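Local coordinates for protein pyruvate kinase 1 (PDB 4KCT) that catalyses the transfer of a phosphoryl group from phosphoenolpyruvate to ADP, the last step of glycolysis, and also has an intrinsic oxaloacetate decarboxylase activity, at residues Ile209-Ile214 against Arg221-Ala226; Ile236-Glu241 against Asp250-Ala255. All blocks are in the same frame, centred on the assembly; numbering follows the deposited sequence.

Interaction 1: residues Ile209-Ile214 against Arg221-Ala226; sequences IFASFI and REVRAA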
ATOM      1  N   ILE A 209      36.779 -13.049 -10.705  1.00 14.20           N
ATOM      2  CA  ILE A 209      36.642 -14.450 -11.050  1.00 15.21           C
ATOM      3  C   ILE A 209      35.154 -14.783 -11.097  1.00 17.13           C
ATOM      4  O   ILE A 209      34.415 -14.421 -10.185  1.00 17.21           O
ATOM      5  CB  ILE A 209      37.247 -15.335  -9.939  1.00 17.30           C
ATOM      6  CG1 ILE A 209      38.674 -14.871  -9.591  1.00 17.34           C
ATOM      7  CG2 ILE A 209      37.198 -16.816 -10.343  1.00 19.39           C
ATOM      8  CD1 ILE A 209      39.647 -14.909 -10.770  1.00 19.29           C
ATOM      9  N   PHE A 210      34.714 -15.444 -12.160  1.00 16.06           N
ATOM     10  CA  PHE A 210      33.416 -16.078 -12.179  1.00 15.75           C
ATOM     11  C   PHE A 210      33.637 -17.538 -11.794  1.00 17.24           C
ATOM     12  O   PHE A 210      34.153 -18.320 -12.599  1.00 17.36           O
ATOM     13  CB  PHE A 210      32.800 -16.028 -13.596  1.00 16.40           C
ATOM     14  CG  PHE A 210      32.556 -14.632 -14.130  1.00 16.69           C
ATOM     15  CD1 PHE A 210      32.559 -13.522 -13.291  1.00 16.63           C
ATOM     16  CD2 PHE A 210      32.248 -14.451 -15.475  1.00 17.06           C
ATOM     17  CE1 PHE A 210      32.286 -12.249 -13.790  1.00 18.11           C
ATOM     18  CE2 PHE A 210      31.916 -13.194 -15.968  1.00 17.00           C
ATOM     19  CZ  PHE A 210      31.956 -12.090 -15.132  1.00 15.60           C
ATOM     20  N   ALA A 211      33.310 -17.884 -10.549  1.00 16.94           N
ATOM     21  CA  ALA A 211      33.708 -19.172  -9.976  1.00 18.24           C
ATOM     22  C   ALA A 211      32.612 -20.193 -10.227  1.00 17.37           C
ATOM     23  O   ALA A 211      31.470 -20.013  -9.788  1.00 16.83           O
ATOM     24  CB  ALA A 211      33.957 -19.030  -8.469  1.00 17.60           C
ATOM     25  N   SER A 212      32.959 -21.252 -10.956  1.00 17.61           N
ATOM     26  CA  SER A 212      31.984 -22.236 -11.412  1.00 18.47           C
ATOM     27  C   SER A 212      31.472 -23.140 -10.315  1.00 19.67           C
ATOM     28  O   SER A 212      32.222 -23.514  -9.365  1.00 17.49           O
ATOM     29  CB  SER A 212      32.554 -23.074 -12.559  1.00 19.42           C
ATOM     30  OG  SER A 212      32.673 -22.288 -13.730  1.00 20.15           O
ATOM     31  N   PHE A 213      30.195 -23.492 -10.440  1.00 20.60           N
ATOM     32  CA  PHE A 213      29.562 -24.533  -9.603  1.00 22.30           C
ATOM     33  C   PHE A 213      29.744 -24.320  -8.110  1.00 21.99           C
ATOM     34  O   PHE A 213      30.020 -25.273  -7.363  1.00 21.28           O
ATOM     35  CB  PHE A 213      30.067 -25.942  -9.999  1.00 23.54           C
ATOM     36  CG  PHE A 213      29.057 -26.737 -10.769  1.00 29.53           C
ATOM     37  CD1 PHE A 213      28.030 -27.413 -10.098  1.00 32.51           C
ATOM     38  CD2 PHE A 213      29.002 -26.647 -12.170  1.00 29.09           C
ATOM     39  CE1 PHE A 213      27.026 -28.069 -10.810  1.00 33.94           C
ATOM     40  CE2 PHE A 213      28.006 -27.308 -12.886  1.00 34.21           C
ATOM     41  CZ  PHE A 213      26.997 -27.994 -12.203  1.00 33.52           C
ATOM     42  N   ILE A 214      29.468 -23.109  -7.647  1.00 19.51           N
ATOM     43  CA  ILE A 214      29.532 -22.839  -6.214  1.00 19.18           C
ATOM     44  C   ILE A 214      28.313 -23.458  -5.504  1.00 20.05           C
ATOM     45  O   ILE A 214      27.150 -23.151  -5.833  1.00 20.57           O
ATOM     46  CB  ILE A 214      29.628 -21.314  -5.939  1.00 17.60           C
ATOM     47  CG1 ILE A 214      30.978 -20.762  -6.472  1.00 17.58           C
ATOM     48  CG2 ILE A 214      29.460 -21.012  -4.448  1.00 17.46           C
ATOM     49  CD1 ILE A 214      32.230 -21.366  -5.815  1.00 17.93           C
ATOM     50  N   ARG A 221      34.746 -19.291   0.182  1.00 20.27           N
ATOM     51  CA  ARG A 221      35.914 -19.086   1.038  1.00 24.74           C
ATOM     52  C   ARG A 221      37.165 -19.831   0.581  1.00 23.15           C
ATOM     53  O   ARG A 221      38.266 -19.270   0.612  1.00 22.23           O
ATOM     54  CB  ARG A 221      35.587 -19.417   2.514  1.00 25.51           C
ATOM     55  CG  ARG A 221      34.667 -18.376   3.162  1.00 30.74           C
ATOM     56  CD  ARG A 221      34.550 -18.561   4.671  1.00 32.89           C
ATOM     57  NE  ARG A 221      33.709 -19.708   5.018  1.00 39.12           N
ATOM     58  CZ  ARG A 221      32.374 -19.670   5.086  1.00 40.22           C
ATOM     59  NH1 ARG A 221      31.704 -20.760   5.423  1.00 38.32           N
ATOM     60  NH2 ARG A 221      31.711 -18.533   4.838  1.00 36.57           N
ATOM     61  N   GLU A 222      36.975 -21.027   0.022  1.00 22.62           N
ATOM     62  CA  GLU A 222      38.091 -21.770  -0.561  1.00 23.69           C
ATOM     63  C   GLU A 222      38.640 -21.137  -1.814  1.00 24.48           C
ATOM     64  O   GLU A 222      39.859 -21.098  -1.998  1.00 20.59           O
ATOM     65  CB  GLU A 222      37.722 -23.236  -0.810  1.00 25.95           C
ATOM     66  CG  GLU A 222      37.703 -24.037   0.482  1.00 38.43           C
ATOM     67  CD  GLU A 222      36.859 -25.298   0.403  1.00 51.63           C
ATOM     68  OE1 GLU A 222      36.418 -25.673  -0.710  1.00 53.75           O
ATOM     69  OE2 GLU A 222      36.646 -25.926   1.465  1.00 60.27           O
ATOM     70  N   VAL A 223      37.760 -20.595  -2.665  1.00 18.85           N
ATOM     71  CA  VAL A 223      38.233 -19.803  -3.798  1.00 19.94           C
ATOM     72  C   VAL A 223      39.001 -18.570  -3.324  1.00 20.61           C
ATOM     73  O   VAL A 223      40.074 -18.234  -3.867  1.00 21.93           O
ATOM     74  CB  VAL A 223      37.074 -19.383  -4.738  1.00 19.96           C
ATOM     75  CG1 VAL A 223      37.582 -18.397  -5.812  1.00 18.61           C
ATOM     76  CG2 VAL A 223      36.479 -20.633  -5.390  1.00 18.08           C
ATOM     77  N   ARG A 224      38.443 -17.888  -2.331  1.00 20.89           N
ATOM     78  CA  ARG A 224      39.040 -16.675  -1.787  1.00 22.70           C
ATOM     79  C   ARG A 224      40.435 -17.013  -1.231  1.00 22.45           C
ATOM     80  O   ARG A 224      41.396 -16.304  -1.510  1.00 23.37           O
ATOM     81  CB  ARG A 224      38.136 -16.090  -0.683  1.00 24.56           C
ATOM     82  CG  ARG A 224      38.598 -14.771  -0.079  1.00 29.87           C
ATOM     83  CD  ARG A 224      38.060 -13.557  -0.827  1.00 30.57           C
ATOM     84  NE  ARG A 224      36.579 -13.455  -0.815  1.00 31.54           N
ATOM     85  CZ  ARG A 224      35.901 -12.670  -1.658  1.00 36.06           C
ATOM     86  NH1 ARG A 224      36.592 -11.900  -2.525  1.00 30.86           N
ATOM     87  NH2 ARG A 224      34.547 -12.663  -1.667  1.00 27.03           N
ATOM     88  N   ALA A 225      40.562 -18.174  -0.596  1.00 23.79           N
ATOM     89  CA  ALA A 225      41.852 -18.573  -0.003  1.00 24.81           C
ATOM     90  C   ALA A 225      42.891 -18.941  -1.065  1.00 25.14           C
ATOM     91  O   ALA A 225      44.044 -18.554  -0.956  1.00 23.51           O
ATOM     92  CB  ALA A 225      41.666 -19.709   1.006  1.00 23.62           C
ATOM     93  N   ALA A 226      42.451 -19.584  -2.145  1.00 24.02           N
ATOM     94  CA  ALA A 226      43.310 -19.856  -3.289  1.00 25.92           C
ATOM     95  C   ALA A 226      43.838 -18.579  -3.978  1.00 29.55           C
ATOM     96  O   ALA A 226      44.939 -18.585  -4.534  1.00 25.18           O
ATOM     97  CB  ALA A 226      42.584 -20.745  -4.303  1.00 27.09           C
TER
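Where A211 and I214 meet V223 there is no flat group at all, so the contact has neither ring face nor ring edge; it is made by aliphatic carbons alone. The two rings of residues 209-214 are turned elsewhere: F210 packs on A82, D84, I237 and K239 of the neighbouring strands, and F213, beyond A211, on P88 and N242. Along the strand, I209 and A211 point to the helix side and F210 to the other, the alternation of a strand in the (βα)8 barrel of pyruvate kinase. A211 faces the helix 217-227, and its CA lies 7.7 Å from that of V223. A single methyl suits a strand position so near a helix, and A211 CB stops 4.3 Å from V223 CG2. The same CG2 also receives I214 CD1, again at 4.3 Å, so one methyl of the valine is shared by A211 of the strand and I214 three residues on. V223 holds CG1 anti to its backbone N (chi1 172°), which brings CG2 beside that N and out to both partners. A branched valine reaches two neighbours with a short, stiff side chain; its other methyl, CG1, lies against I236. I214 starts out across the line to the helix, and its bent arm (chi2 -62°) carries CD1 back to the valine. S212, between A211 and F213 in sequence, bonds through OG to T85 O and K239 NZ. At 4.3 Å the methyls touch only lightly, so the join rests on dispersion and the exclusion of water and not on directed bonds.

Interaction 2: residues Ile236-Glu241 against Asp250-Ala255; sequences IISKIE and DSIIEA. With MG (magnesium ion), chain C; PYR (pyruvic acid), chain E.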
ATOM      1  N   ILE A 236      34.969 -12.007  -6.281  1.00 17.33           N
ATOM      2  CA  ILE A 236      34.471 -13.351  -6.577  1.00 17.21           C
ATOM      3  C   ILE A 236      32.977 -13.305  -6.915  1.00 19.17           C
ATOM      4  O   ILE A 236      32.164 -12.868  -6.105  1.00 17.02           O
ATOM      5  CB  ILE A 236      34.716 -14.323  -5.420  1.00 18.33           C
ATOM      6  CG1 ILE A 236      36.222 -14.489  -5.191  1.00 20.26           C
ATOM      7  CG2 ILE A 236      34.044 -15.670  -5.708  1.00 17.92           C
ATOM      8  CD1 ILE A 236      36.573 -15.330  -3.978  1.00 21.10           C
ATOM      9  N   ILE A 237      32.656 -13.624  -8.166  1.00 16.77           N
ATOM     10  CA  ILE A 237      31.278 -13.710  -8.604  1.00 16.52           C
ATOM     11  C   ILE A 237      30.926 -15.196  -8.627  1.00 17.35           C
ATOM     12  O   ILE A 237      31.479 -15.961  -9.436  1.00 16.58           O
ATOM     13  CB  ILE A 237      31.092 -13.116 -10.030  1.00 18.02           C
ATOM     14  CG1 ILE A 237      31.595 -11.663 -10.113  1.00 16.36           C
ATOM     15  CG2 ILE A 237      29.615 -13.195 -10.475  1.00 17.70           C
ATOM     16  CD1 ILE A 237      31.048 -10.761  -9.024  1.00 17.07           C
ATOM     17  N   SER A 238      30.058 -15.632  -7.711  1.00 15.72           N
ATOM     18  CA  SER A 238      29.778 -17.060  -7.602  1.00 16.56           C
ATOM     19  C   SER A 238      28.743 -17.459  -8.631  1.00 18.29           C
ATOM     20  O   SER A 238      27.700 -16.808  -8.747  1.00 14.93           O
ATOM     21  CB  SER A 238      29.286 -17.401  -6.188  1.00 17.24           C
ATOM     22  OG  SER A 238      30.354 -17.236  -5.258  1.00 19.46           O
ATOM     23  N   LYS A 239      29.030 -18.515  -9.403  1.00 15.95           N
ATOM     24  CA  LYS A 239      28.071 -18.985 -10.401  1.00 16.39           C
ATOM     25  C   LYS A 239      27.182 -20.043  -9.792  1.00 17.74           C
ATOM     26  O   LYS A 239      27.662 -21.006  -9.187  1.00 18.21           O
ATOM     27  CB  LYS A 239      28.777 -19.543 -11.636  1.00 15.49           C
ATOM     28  CG  LYS A 239      29.746 -18.533 -12.259  1.00 16.17           C
ATOM     29  CD  LYS A 239      30.635 -19.191 -13.324  1.00 19.48           C
ATOM     30  CE  LYS A 239      29.830 -20.000 -14.325  1.00 18.04           C
ATOM     31  NZ  LYS A 239      30.760 -20.665 -15.296  1.00 17.93           N
ATOM     32  N   ILE A 240      25.892 -19.771  -9.811  1.00 16.78           N
ATOM     33  CA  ILE A 240      24.904 -20.706  -9.296  1.00 17.00           C
ATOM     34  C   ILE A 240      24.460 -21.631 -10.434  1.00 18.16           C
ATOM     35  O   ILE A 240      23.813 -21.182 -11.403  1.00 17.95           O
ATOM     36  CB  ILE A 240      23.687 -19.929  -8.751  1.00 15.48           C
ATOM     37  CG1 ILE A 240      24.138 -18.914  -7.707  1.00 16.13           C
ATOM     38  CG2 ILE A 240      22.593 -20.884  -8.217  1.00 16.92           C
ATOM     39  CD1 ILE A 240      24.834 -19.536  -6.497  1.00 16.03           C
ATOM     40  N   GLU A 241      24.773 -22.924 -10.313  1.00 16.79           N
ATOM     41  CA  GLU A 241      24.632 -23.829 -11.440  1.00 19.07           C
ATOM     42  C   GLU A 241      23.871 -25.107 -11.113  1.00 18.72           C
ATOM     43  O   GLU A 241      23.761 -25.979 -11.972  1.00 19.67           O
ATOM     44  CB  GLU A 241      26.017 -24.209 -12.017  1.00 21.30           C
ATOM     45  CG  GLU A 241      26.968 -23.054 -12.179  1.00 19.33           C
ATOM     46  CD  GLU A 241      27.964 -23.278 -13.308  1.00 21.43           C
ATOM     47  OE1 GLU A 241      27.529 -23.357 -14.481  1.00 25.93           O
ATOM     48  OE2 GLU A 241      29.170 -23.212 -13.046  1.00 18.86           O
ATOM     49  N   ASP A 250      21.500 -17.673   0.176  1.00 20.06           N
ATOM     50  CA  ASP A 250      21.709 -16.586   1.149  1.00 20.88           C
ATOM     51  C   ASP A 250      23.163 -16.537   1.646  1.00 20.23           C
ATOM     52  O   ASP A 250      23.781 -15.467   1.717  1.00 21.81           O
ATOM     53  CB  ASP A 250      20.779 -16.759   2.360  1.00 23.91           C
ATOM     54  CG  ASP A 250      19.317 -16.506   2.021  1.00 27.51           C
ATOM     55  OD1 ASP A 250      19.034 -15.879   0.978  1.00 27.57           O
ATOM     56  OD2 ASP A 250      18.447 -16.877   2.843  1.00 28.05           O
ATOM     57  N   SER A 251      23.667 -17.675   2.097  1.00 19.84           N
ATOM     58  CA  SER A 251      25.028 -17.721   2.623  1.00 21.57           C
ATOM     59  C   SER A 251      26.068 -17.554   1.507  1.00 20.10           C
ATOM     60  O   SER A 251      27.141 -16.988   1.728  1.00 17.05           O
ATOM     61  CB  SER A 251      25.274 -19.028   3.396  1.00 23.93           C
ATOM     62  OG  SER A 251      25.171 -20.147   2.528  1.00 28.25           O
ATOM     63  N   ILE A 252      25.759 -18.037   0.307  1.00 17.21           N
ATOM     64  CA  ILE A 252      26.645 -17.794  -0.821  1.00 17.78           C
ATOM     65  C   ILE A 252      26.734 -16.293  -1.186  1.00 18.83           C
ATOM     66  O   ILE A 252      27.823 -15.762  -1.371  1.00 19.43           O
ATOM     67  CB  ILE A 252      26.259 -18.647  -2.046  1.00 16.65           C
ATOM     68  CG1 ILE A 252      26.524 -20.125  -1.730  1.00 15.20           C
ATOM     69  CG2 ILE A 252      27.050 -18.209  -3.303  1.00 15.60           C
ATOM     70  CD1 ILE A 252      25.806 -21.086  -2.672  1.00 15.99           C
ATOM     71  N   ILE A 253      25.595 -15.613  -1.202  1.00 16.55           N
ATOM     72  CA  ILE A 253      25.579 -14.191  -1.516  1.00 18.65           C
ATOM     73  C   ILE A 253      26.391 -13.468  -0.457  1.00 20.81           C
ATOM     74  O   ILE A 253      27.250 -12.654  -0.773  1.00 19.74           O
ATOM     75  CB  ILE A 253      24.146 -13.630  -1.487  1.00 17.80           C
ATOM     76  CG1 ILE A 253      23.397 -14.014  -2.774  1.00 16.81           C
ATOM     77  CG2 ILE A 253      24.179 -12.125  -1.309  1.00 21.28           C
ATOM     78  CD1 ILE A 253      21.900 -13.702  -2.733  1.00 18.14           C
ATOM     79  N   GLU A 254      26.192 -13.860   0.798  1.00 19.71           N
ATOM     80  CA  GLU A 254      26.938 -13.272   1.904  1.00 22.37           C
ATOM     81  C   GLU A 254      28.464 -13.380   1.707  1.00 22.67           C
ATOM     82  O   GLU A 254      29.193 -12.421   1.962  1.00 20.09           O
ATOM     83  CB  GLU A 254      26.524 -13.923   3.229  1.00 28.57           C
ATOM     84  CG  GLU A 254      27.478 -13.632   4.367  1.00 44.49           C
ATOM     85  CD  GLU A 254      27.075 -12.396   5.135  1.00 69.12           C
ATOM     86  OE1 GLU A 254      25.909 -12.331   5.587  1.00 87.67           O
ATOM     87  OE2 GLU A 254      27.907 -11.469   5.247  1.00 93.57           O
ATOM     88  N   ALA A 255      28.947 -14.554   1.301  1.00 20.25           N
ATOM     89  CA  ALA A 255      30.393 -14.773   1.147  1.00 19.23           C
ATOM     90  C   ALA A 255      30.985 -14.147  -0.126  1.00 21.01           C
ATOM     91  O   ALA A 255      32.218 -14.022  -0.249  1.00 19.38           O
ATOM     92  CB  ALA A 255      30.711 -16.276   1.199  1.00 20.43           C
TER
HETATM   93 MG    MG C1001      28.168 -23.437 -16.360  1.00 24.91          MG
HETATM   94  C   PYR E1003      26.380 -21.736 -17.607  1.00 27.52           C
HETATM   95  O   PYR E1003      25.377 -21.103 -18.038  1.00 23.33           O
HETATM   96  OXT PYR E1003      26.245 -22.916 -17.175  1.00 24.36           O
HETATM   97  CA  PYR E1003      27.701 -21.046 -17.480  1.00 34.12           C
HETATM   98  O3  PYR E1003      28.702 -21.672 -17.086  1.00 28.13           O
HETATM   99  CB  PYR E1003      27.788 -19.561 -17.723  1.00 22.57           C
HETATM  100  O   HOH W   1      30.113 -24.049 -15.269  1.00 22.91           O
HETATM  101  O   HOH W   2      29.164 -24.054 -18.142  1.00 38.32           O
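S238 and I252 lie opposite each other where strand 235-240 packs against helix 249-255, their CA atoms 7.5 Å apart, a separation bridged by side chains and not by backbone bonds. The pair belongs to the wall of the (βα)8, or TIM, barrel: one side of the strand meets the helix and the other serves the pyruvate site. On the helix side I252 does nearly all the work through CG2, which stands anti to the backbone N and lies 3.7 Å from S238 CB. Serine fits here because it is small enough for that approach and because its hydroxyl, in an otherwise apolar place, is bonded to S256 OG just past the segment; S256 OG is bonded to I252 O as well. I240 meets I252 tip to tip, with I240 CD1 4.1 Å from I252 CG2. Isoleucine suits both places, since each offers a methyl to the other, and I259 of the next strand touches both.

K239 and E241 serve the pyruvate side of the strand. A long side chain lets K239 reach from the strand to the ligand: it bends at its third torsion (chi3 50°) and gives NZ to the pyruvate keto oxygen O3 at 2.9 Å, while D84 pairs with the same NZ. O3 is gripped by both NZ and the magnesium ion, which probably polarises the carbonyl. E241 spends its two oxygens differently: OE1 binds magnesium, while OE2 accepts at 2.6 Å from water 1, itself a magnesium ligand. D265 and a second water also bind the metal. The magnesium ion, chelated by pyruvate OXT and O3, sits 2.0 Å from E241 OE1.

Interaction 1 closes along the chain before interaction 2 opens, and their centres lie about 9 Å apart in the same barrel domain. They are successive βα pairs: strand 208-211 with helix 217-227, then strand 235-240 with helix 249-255. The two strands are parallel neighbours in the eight-stranded sheet, joined by such bonds as I209 O to I237 N at 2.8 Å. Helix 217-227 links the contacts, since R224 CA packs on I236 CD1. Past strand 208-211, F213 N bonds to E241 OE2, tying F213 to a magnesium ligand. Both contacts thus lie on the helix side of two adjacent strands, while K239 and E241 of 236-241 lie on the pyruvate side.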